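Local coordinates for protein copper-transporting atpase (Sulfolobus solfataricus, PDB 2YJ3) that probably couples ATP hydrolysis to the movement of copper ions across the cell membrane as a type IB P-type ATPase, represented here by its catalytic domain, at residues 43-48 with 134-139; 56-61 with 102-107; 60-65 with 86-91. The protein carries 1 engineered substitution. All coordinates share one frame; numbering follows the deposited sequence.

Interaction 1. Residues 43-48 with 134-139; sequences TPIVTQ and SDVPRP
Ile45 and Ser134 carry the backbone part of this contact, as an antiparallel hydrogen-bonded pair whose CA atoms lie 5.5 Å apart. Ile45 N donates to Ser134 O and Ser134 N to Ile45 O, both at 2.8 Å. This pair closes the end of the ladder between strands 45-50 and 126-134. A little further along, the chains part, and a water takes over: it accepts from Val136 N at 2.6 Å and also lies beside Thr43 O.

The apolar part rests on Ile45 and Val136, whose side chains cross at about a right angle, with Ile45 CD1 3.6 Å from Val136 CG2. Ile45 CG1, held between the backbone N and the carbonyl carbon (chi1 58°), comes close to that same methyl. Ile45 CG2 approaches it too. Two van der Waals contacts set carbon against oxygen: Thr47 CG2 makes a short one with Ser134 OG, at 3.0 Å, while Pro44 CB settles 3.4 Å from Ser134 O.

Asp135 is the charged element. Its OD1 approaches Pro44 CB, but OD2 turns to Lys35 in a salt bridge and to Thr36 in a hydrogen bond, both residues that bind ATP in this protein. Thr47 and Gln48 together face Asn132, a classic beta bulge that interrupts the pairing of strand 45-50 with strand 126-134. The whole is typical of the two-strand hinge of P-type ATPases, where the outgoing and returning linkers join the haloacid dehalogenase-like phosphorylation domain to its inserted nucleotide-binding domain.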
loop_
_atom_site.group_PDB
_atom_site.type_symbol
_atom_site.label_atom_id
_atom_site.label_comp_id
_atom_site.label_asym_id
_atom_site.label_seq_id
_atom_site.Cartn_x
_atom_site.Cartn_y
_atom_site.Cartn_z
ATOM N N THR A 43 -6.371 -0.734 -2.182
ATOM C CA THR A 43 -7.174 0.477 -2.304
ATOM C C THR A 43 -7.777 0.911 -0.960
ATOM O O THR A 43 -8.458 0.130 -0.280
ATOM C CB THR A 43 -8.264 0.363 -3.412
ATOM O OG1 THR A 43 -8.912 1.635 -3.586
ATOM C CG2 THR A 43 -9.294 -0.691 -3.053
ATOM N N PRO A 44 -7.501 2.162 -0.567
ATOM C CA PRO A 44 -7.953 2.721 0.708
ATOM C C PRO A 44 -9.431 3.076 0.643
ATOM O O PRO A 44 -10.040 2.947 -0.418
ATOM C CB PRO A 44 -7.125 3.996 0.831
ATOM C CG PRO A 44 -6.913 4.430 -0.584
ATOM C CD PRO A 44 -6.794 3.157 -1.391
ATOM N N ILE A 45 -10.005 3.498 1.765
ATOM C CA ILE A 45 -11.371 4.001 1.764
ATOM C C ILE A 45 -11.456 5.391 2.388
ATOM O O ILE A 45 -10.618 5.790 3.191
ATOM C CB ILE A 45 -12.370 3.075 2.508
ATOM C CG1 ILE A 45 -11.947 2.860 3.963
ATOM C CG2 ILE A 45 -12.510 1.729 1.784
ATOM C CD1 ILE A 45 -12.868 1.902 4.739
ATOM N N VAL A 46 -12.491 6.113 1.994
ATOM C CA VAL A 46 -12.855 7.359 2.615
ATOM C C VAL A 46 -13.481 7.031 3.965
ATOM O O VAL A 46 -14.508 6.353 4.025
ATOM C CB VAL A 46 -13.871 8.073 1.730
ATOM C CG1 VAL A 46 -14.545 9.198 2.494
ATOM C CG2 VAL A 46 -13.189 8.561 0.427
ATOM N N THR A 47 -12.847 7.469 5.047
ATOM C CA THR A 47 -13.408 7.285 6.387
ATOM C C THR A 47 -14.226 8.498 6.835
ATOM O O THR A 47 -15.018 8.410 7.779
ATOM C CB THR A 47 -12.323 6.975 7.434
ATOM O OG1 THR A 47 -11.234 7.890 7.280
ATOM C CG2 THR A 47 -11.807 5.552 7.256
ATOM N N GLN A 48 -14.044 9.627 6.157
ATOM C CA GLN A 48 -14.914 10.786 6.392
ATOM C C GLN A 48 -14.750 11.893 5.350
ATOM O O GLN A 48 -13.663 12.143 4.856
ATOM C CB GLN A 48 -14.720 11.352 7.801
ATOM C CG GLN A 48 -13.832 12.577 7.867
ATOM C CD GLN A 48 -13.989 13.328 9.183
ATOM O OE1 GLN A 48 -15.109 13.540 9.665
ATOM N NE2 GLN A 48 -12.867 13.740 9.767
ATOM N N SER A 134 -8.341 6.008 4.813
ATOM C CA SER A 134 -7.514 5.046 5.526
ATOM C C SER A 134 -7.384 3.720 4.781
ATOM O O SER A 134 -8.229 3.369 3.949
ATOM C CB SER A 134 -8.061 4.815 6.935
ATOM O OG SER A 134 -9.267 4.083 6.882
ATOM N N ASP A 135 -6.301 3.004 5.070
ATOM C CA ASP A 135 -6.105 1.659 4.552
ATOM C C ASP A 135 -7.043 0.700 5.278
ATOM O O ASP A 135 -7.407 0.928 6.433
ATOM C CB ASP A 135 -4.644 1.220 4.724
ATOM C CG ASP A 135 -3.705 1.853 3.674
ATOM O OD1 ASP A 135 -4.172 2.158 2.553
ATOM O OD2 ASP A 135 -2.499 2.042 3.968
ATOM N N VAL A 136 -7.445 -0.359 4.587
ATOM C CA VAL A 136 -8.290 -1.396 5.165
ATOM C C VAL A 136 -7.447 -2.647 5.398
ATOM O O VAL A 136 -6.859 -3.186 4.468
ATOM C CB VAL A 136 -9.460 -1.751 4.226
ATOM C CG1 VAL A 136 -10.229 -2.967 4.750
ATOM C CG2 VAL A 136 -10.379 -0.554 4.056
ATOM N N PRO A 137 -7.371 -3.105 6.652
ATOM C CA PRO A 137 -6.560 -4.296 6.936
ATOM C C PRO A 137 -7.083 -5.554 6.237
ATOM O O PRO A 137 -8.288 -5.689 6.020
ATOM C CB PRO A 137 -6.654 -4.442 8.461
ATOM C CG PRO A 137 -7.817 -3.578 8.879
ATOM C CD PRO A 137 -7.922 -2.481 7.868
ATOM N N ARG A 138 -6.173 -6.448 5.865
ATOM C CA ARG A 138 -6.558 -7.765 5.367
ATOM C C ARG A 138 -6.853 -8.692 6.542
ATOM O O ARG A 138 -6.092 -8.746 7.509
ATOM C CB ARG A 138 -5.448 -8.383 4.521
ATOM C CG ARG A 138 -5.148 -7.662 3.237
ATOM C CD ARG A 138 -4.132 -8.445 2.421
ATOM N NE ARG A 138 -3.612 -7.647 1.316
ATOM C CZ ARG A 138 -4.185 -7.558 0.126
ATOM N NH1 ARG A 138 -5.304 -8.238 -0.119
ATOM N NH2 ARG A 138 -3.639 -6.796 -0.817
ATOM N N PRO A 139 -7.957 -9.438 6.457
ATOM C CA PRO A 139 -8.269 -10.434 7.490
ATOM C C PRO A 139 -7.276 -11.598 7.467
ATOM O O PRO A 139 -6.581 -11.786 6.463
ATOM C CB PRO A 139 -9.666 -10.914 7.099
ATOM C CG PRO A 139 -9.743 -10.684 5.618
ATOM C CD PRO A 139 -8.947 -9.427 5.366
HETATM O O HOH W 1 -6.645 -0.651 2.139
#

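Interaction 2. Residues 56-61 with 102-107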
loop_
_atom_site.group_PDB
_atom_site.type_symbol
_atom_site.label_atom_id
_atom_site.label_comp_id
_atom_site.label_asym_id
_atom_site.label_seq_id
_atom_site.Cartn_x
_atom_site.Cartn_y
_atom_site.Cartn_z
ATOM N N LEU A 56 -18.111 17.625 -3.181
ATOM C CA LEU A 56 -17.896 16.190 -3.329
ATOM C C LEU A 56 -17.893 15.815 -4.809
ATOM O O LEU A 56 -17.000 15.111 -5.283
ATOM C CB LEU A 56 -18.996 15.422 -2.564
ATOM C CG LEU A 56 -19.000 13.887 -2.647
ATOM C CD1 LEU A 56 -17.614 13.325 -2.349
ATOM C CD2 LEU A 56 -20.094 13.268 -1.717
ATOM N N ALA A 57 -18.885 16.305 -5.546
ATOM C CA ALA A 57 -19.016 15.969 -6.962
ATOM C C ALA A 57 -17.853 16.539 -7.764
ATOM O O ALA A 57 -17.424 15.939 -8.743
ATOM C CB ALA A 57 -20.322 16.494 -7.511
ATOM N N TYR A 58 -17.368 17.715 -7.366
ATOM C CA TYR A 58 -16.254 18.344 -8.051
ATOM C C TYR A 58 -14.989 17.524 -7.850
ATOM O O TYR A 58 -14.296 17.199 -8.797
ATOM C CB TYR A 58 -16.045 19.776 -7.544
ATOM C CG TYR A 58 -17.007 20.801 -8.121
ATOM C CD1 TYR A 58 -17.801 20.493 -9.218
ATOM C CD2 TYR A 58 -17.117 22.077 -7.565
ATOM C CE1 TYR A 58 -18.682 21.413 -9.744
ATOM C CE2 TYR A 58 -17.997 23.014 -8.092
ATOM C CZ TYR A 58 -18.767 22.676 -9.192
ATOM O OH TYR A 58 -19.642 23.590 -9.749
ATOM N N ALA A 59 -14.691 17.184 -6.608
ATOM C CA ALA A 59 -13.497 16.402 -6.309
ATOM C C ALA A 59 -13.506 15.050 -7.049
ATOM O O ALA A 59 -12.515 14.653 -7.629
ATOM C CB ALA A 59 -13.398 16.173 -4.819
ATOM N N ALA A 60 -14.627 14.341 -6.996
ATOM C CA ALA A 60 -14.742 13.027 -7.621
ATOM C C ALA A 60 -14.600 13.130 -9.128
ATOM O O ALA A 60 -13.999 12.259 -9.781
ATOM C CB ALA A 60 -16.105 12.382 -7.255
ATOM N N SER A 61 -15.173 14.194 -9.686
ATOM C CA SER A 61 -15.116 14.424 -11.120
ATOM C C SER A 61 -13.668 14.601 -11.575
ATOM O O SER A 61 -13.282 14.097 -12.620
ATOM C CB SER A 61 -15.969 15.635 -11.523
ATOM O OG SER A 61 -17.343 15.423 -11.249
ATOM N N LYS A 102 -10.676 21.857 -14.506
ATOM C CA LYS A 102 -11.677 22.912 -14.568
ATOM C C LYS A 102 -13.077 22.358 -14.806
ATOM O O LYS A 102 -13.289 21.533 -15.693
ATOM C CB LYS A 102 -11.306 23.926 -15.656
ATOM C CG LYS A 102 -12.300 25.070 -15.861
ATOM C CD LYS A 102 -11.624 26.191 -16.677
ATOM C CE LYS A 102 -12.618 27.012 -17.498
ATOM N NZ LYS A 102 -13.226 26.233 -18.618
ATOM N N ILE A 103 -14.025 22.823 -14.002
ATOM C CA ILE A 103 -15.416 22.416 -14.117
ATOM C C ILE A 103 -16.255 23.662 -13.908
ATOM O O ILE A 103 -15.979 24.453 -12.993
ATOM C CB ILE A 103 -15.804 21.409 -13.007
ATOM C CG1 ILE A 103 -14.862 20.207 -12.975
ATOM C CG2 ILE A 103 -17.264 20.974 -13.132
ATOM C CD1 ILE A 103 -15.195 19.244 -11.833
ATOM N N SER A 104 -17.271 23.833 -14.747
ATOM C CA SER A 104 -18.169 24.984 -14.674
ATOM C C SER A 104 -17.434 26.299 -14.419
ATOM O O SER A 104 -17.777 27.041 -13.494
ATOM C CB SER A 104 -19.251 24.763 -13.611
ATOM O OG SER A 104 -20.240 23.846 -14.070
ATOM N N ASP A 105 -16.426 26.572 -15.244
ATOM C CA ASP A 105 -15.630 27.807 -15.156
ATOM C C ASP A 105 -14.816 27.927 -13.872
ATOM O O ASP A 105 -14.190 28.955 -13.636
ATOM C CB ASP A 105 -16.513 29.052 -15.292
ATOM C CG ASP A 105 -17.218 29.130 -16.630
ATOM O OD1 ASP A 105 -16.675 28.614 -17.637
ATOM O OD2 ASP A 105 -18.321 29.718 -16.671
ATOM N N LYS A 106 -14.853 26.893 -13.037
ATOM C CA LYS A 106 -14.153 26.899 -11.752
ATOM C C LYS A 106 -12.941 25.965 -11.753
ATOM O O LYS A 106 -12.987 24.864 -12.315
ATOM C CB LYS A 106 -15.111 26.502 -10.620
ATOM C CG LYS A 106 -15.829 27.671 -9.952
ATOM C CD LYS A 106 -17.338 27.586 -10.111
ATOM C CE LYS A 106 -17.862 26.214 -9.715
ATOM N NZ LYS A 106 -18.969 26.302 -8.707
ATOM N N ILE A 107 -11.873 26.384 -11.089
ATOM C CA ILE A 107 -10.681 25.554 -10.997
ATOM C C ILE A 107 -10.707 24.707 -9.733
ATOM O O ILE A 107 -10.738 25.224 -8.617
ATOM C CB ILE A 107 -9.390 26.401 -11.007
ATOM C CG1 ILE A 107 -9.282 27.203 -12.305
ATOM C CG2 ILE A 107 -8.160 25.514 -10.835
ATOM C CD1 ILE A 107 -9.339 26.358 -13.563
#
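Tyr58 reaches from helix 53-63 to Ile103 and Lys106 and is the residue most covered by the contact. Its CE1 lies 3.7 Å from Ile103 CG2, and CD1 is 3.9 Å from Ile103 CD1, so the isoleucine fills the flank of the ring obliquely. On the other side of the phenol, Lys106 NZ comes in at the ring edge, near its plane, and donates to Tyr58 OH at 3.0 Å. The lysine bends at chi2 and chi3 to bring CE 3.6 Å from Tyr58 CE2, and at chi4 to turn NZ to the hydroxyl.

Ile103 and Lys106 are the two ends of a type I' turn, linked by a mutual pair of backbone hydrogen bonds, and so form the tight beta hairpin between strands 98-103 and 106-111 on which the helix packs. A phenylalanine in place of Tyr58 would probably leave Lys106 NZ without this acceptor and its chain freer to swing away from the ring.

One helical turn on, Ile103 CD1 meets Ser61 CB at 3.7 Å. Ser61 OG itself donates to Ala57 O at 2.6 Å, reaching that carbonyl from the face opposite to the one used by Ser61 N.

Interaction 3. Residues 60-65 with 86-91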
loop_
_atom_site.group_PDB
_atom_site.type_symbol
_atom_site.label_atom_id
_atom_site.label_comp_id
_atom_site.label_asym_id
_atom_site.label_seq_id
_atom_site.Cartn_x
_atom_site.Cartn_y
_atom_site.Cartn_z
ATOM N N ALA A 60 -14.627 14.341 -6.996
ATOM C CA ALA A 60 -14.742 13.027 -7.621
ATOM C C ALA A 60 -14.600 13.130 -9.128
ATOM O O ALA A 60 -13.999 12.259 -9.781
ATOM C CB ALA A 60 -16.105 12.382 -7.255
ATOM N N SER A 61 -15.173 14.194 -9.686
ATOM C CA SER A 61 -15.116 14.424 -11.120
ATOM C C SER A 61 -13.668 14.601 -11.575
ATOM O O SER A 61 -13.282 14.097 -12.620
ATOM C CB SER A 61 -15.969 15.635 -11.523
ATOM O OG SER A 61 -17.343 15.423 -11.249
ATOM N N VAL A 62 -12.855 15.311 -10.797
ATOM C CA VAL A 62 -11.447 15.426 -11.165
ATOM C C VAL A 62 -10.699 14.115 -10.880
ATOM O O VAL A 62 -9.883 13.663 -11.682
ATOM C CB VAL A 62 -10.754 16.610 -10.455
ATOM C CG1 VAL A 62 -9.279 16.633 -10.801
ATOM C CG2 VAL A 62 -11.415 17.918 -10.856
ATOM N N GLU A 63 -10.981 13.502 -9.739
ATOM C CA GLU A 63 -10.289 12.269 -9.376
ATOM C C GLU A 63 -10.590 11.123 -10.348
ATOM O O GLU A 63 -9.824 10.154 -10.435
ATOM C CB GLU A 63 -10.638 11.862 -7.939
ATOM C CG GLU A 63 -10.032 12.752 -6.880
ATOM C CD GLU A 63 -8.536 12.521 -6.693
ATOM O OE1 GLU A 63 -7.853 12.136 -7.662
ATOM O OE2 GLU A 63 -8.043 12.719 -5.566
ATOM N N ALA A 64 -11.697 11.233 -11.084
ATOM C CA ALA A 64 -12.079 10.175 -12.022
ATOM C C ALA A 64 -11.115 10.035 -13.190
ATOM O O ALA A 64 -11.225 9.110 -13.989
ATOM C CB ALA A 64 -13.509 10.386 -12.536
ATOM N N LEU A 65 -10.149 10.933 -13.294
ATOM C CA LEU A 65 -9.211 10.876 -14.421
ATOM C C LEU A 65 -7.858 10.334 -13.989
ATOM O O LEU A 65 -6.935 10.249 -14.782
ATOM C CB LEU A 65 -9.056 12.260 -15.037
ATOM C CG LEU A 65 -10.387 12.886 -15.462
ATOM C CD1 LEU A 65 -10.199 14.298 -16.040
ATOM C CD2 LEU A 65 -11.073 11.987 -16.480
ATOM N N LEU A 86 -18.897 14.755 -13.411
ATOM C CA LEU A 86 -19.071 15.939 -14.254
ATOM C C LEU A 86 -17.954 16.061 -15.299
ATOM O O LEU A 86 -16.864 15.510 -15.130
ATOM C CB LEU A 86 -19.119 17.191 -13.373
ATOM C CG LEU A 86 -20.451 17.605 -12.733
ATOM C CD1 LEU A 86 -21.530 16.541 -12.906
ATOM C CD2 LEU A 86 -20.276 17.980 -11.253
ATOM N N GLU A 87 -18.215 16.780 -16.384
ATOM C CA GLU A 87 -17.166 16.988 -17.388
ATOM C C GLU A 87 -16.037 17.893 -16.884
ATOM O O GLU A 87 -16.268 19.029 -16.487
ATOM C CB GLU A 87 -17.746 17.537 -18.696
ATOM N N VAL A 88 -14.812 17.374 -16.920
ATOM C CA VAL A 88 -13.612 18.130 -16.559
ATOM C C VAL A 88 -12.786 18.504 -17.792
ATOM O O VAL A 88 -12.678 17.717 -18.730
ATOM C CB VAL A 88 -12.688 17.307 -15.642
ATOM C CG1 VAL A 88 -11.390 18.108 -15.292
ATOM C CG2 VAL A 88 -13.433 16.857 -14.390
ATOM N N LYS A 89 -12.203 19.698 -17.770
ATOM C CA LYS A 89 -11.249 20.133 -18.787
ATOM C C LYS A 89 -9.925 20.497 -18.122
ATOM O O LYS A 89 -9.871 20.783 -16.921
ATOM C CB LYS A 89 -11.783 21.345 -19.560
ATOM N N ASP A 90 -8.858 20.486 -18.911
ATOM C CA ASP A 90 -7.530 20.876 -18.448
ATOM C C ASP A 90 -7.004 20.014 -17.306
ATOM O O ASP A 90 -6.294 20.491 -16.428
ATOM C CB ASP A 90 -7.519 22.347 -18.039
ATOM C CG ASP A 90 -7.745 23.268 -19.208
ATOM O OD1 ASP A 90 -7.177 23.002 -20.289
ATOM O OD2 ASP A 90 -8.487 24.257 -19.053
ATOM N N PHE A 91 -7.342 18.737 -17.317
ATOM C CA PHE A 91 -6.864 17.868 -16.258
ATOM C C PHE A 91 -5.343 17.910 -16.184
ATOM O O PHE A 91 -4.657 17.966 -17.207
ATOM C CB PHE A 91 -7.335 16.448 -16.495
ATOM C CG PHE A 91 -6.814 15.464 -15.503
ATOM C CD1 PHE A 91 -7.361 15.394 -14.227
ATOM C CD2 PHE A 91 -5.799 14.585 -15.849
ATOM C CE1 PHE A 91 -6.896 14.474 -13.330
ATOM C CE2 PHE A 91 -5.321 13.661 -14.947
ATOM C CZ PHE A 91 -5.869 13.594 -13.688
#
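Ser61 and Leu86 bring the two backbones closest, with CA atoms 5.3 Å apart, after which the 86-91 segment runs past the end of the helix and turns a corner at Asp90. The polar tie at the start of the contact is Leu86 N, which donates to Ser61 OG at 2.7 Å with an N-H...O angle of 159°. The hydroxyl, already donor to Ala57 O, is thus acceptor as well, and ties the incoming loop to the helix. Leu86 CB rests against the same oxygen.

Val88 continues the contact. Its CG2 sits 3.3 Å from Ser61 O and also approaches Val62 CG2, while its CB meets Leu65 CD1 at 3.9 Å.

The aromatic end is built by Phe91, whose CG, anti to the backbone N (chi1 176°), carries the ring to Leu65 and Val62. The side chains of Leu65 and Phe91 slide past each other in opposite directions, and Leu65 CB lies over the centre of the ring, 3.6 Å from the centroid and 13° off the ring normal: a CH-pi contact over the face. Leu65 CD1 reaches farther, to 3.5 Å from Phe91 CD1, while Val62 CG1 adds a looser touch at CE1. Val62 O comes obliquely near Phe91 CE1 and also accepts from Leu65 N.

On the other side of the helix, Glu63, which binds ATP and AMP in this protein, has its CB directed away from the loop and packs on helix 69-81. Val62 and Phe91 both rest on Val99 of strand 98-103, and Val62 also touches Ile108 of strand 106-111, so the contact sets the end of helix 53-63 between strands 98-103 and 106-111 of the antiparallel sheet and the loop that leads into strand 91-94.

Overall arrangement
Interactions 2 and 3 are neighbours, their centres 7 Å apart. They share Ala60 and Ser61 on helix 53-63, and Lys102 N probably bonds to Lys89 O between them. Interaction 1 lies apart, its centre 25 Å and 23 Å from those of interactions 2 and 3. Along the chain both are nested inside the loop it closes: 43-48 leads out to helix 53-63, the loop at 86-91 and the hairpin at 102-107 follow, and 134-139 leads back. The nested part is the inserted nucleotide-binding domain, an antiparallel sheet with helices packed on it. Interactions 2 and 3 thus hold a helix bearing nucleotide-binding Glu63 within that domain, while interaction 1 lies where the domain joins the phosphorylation domain.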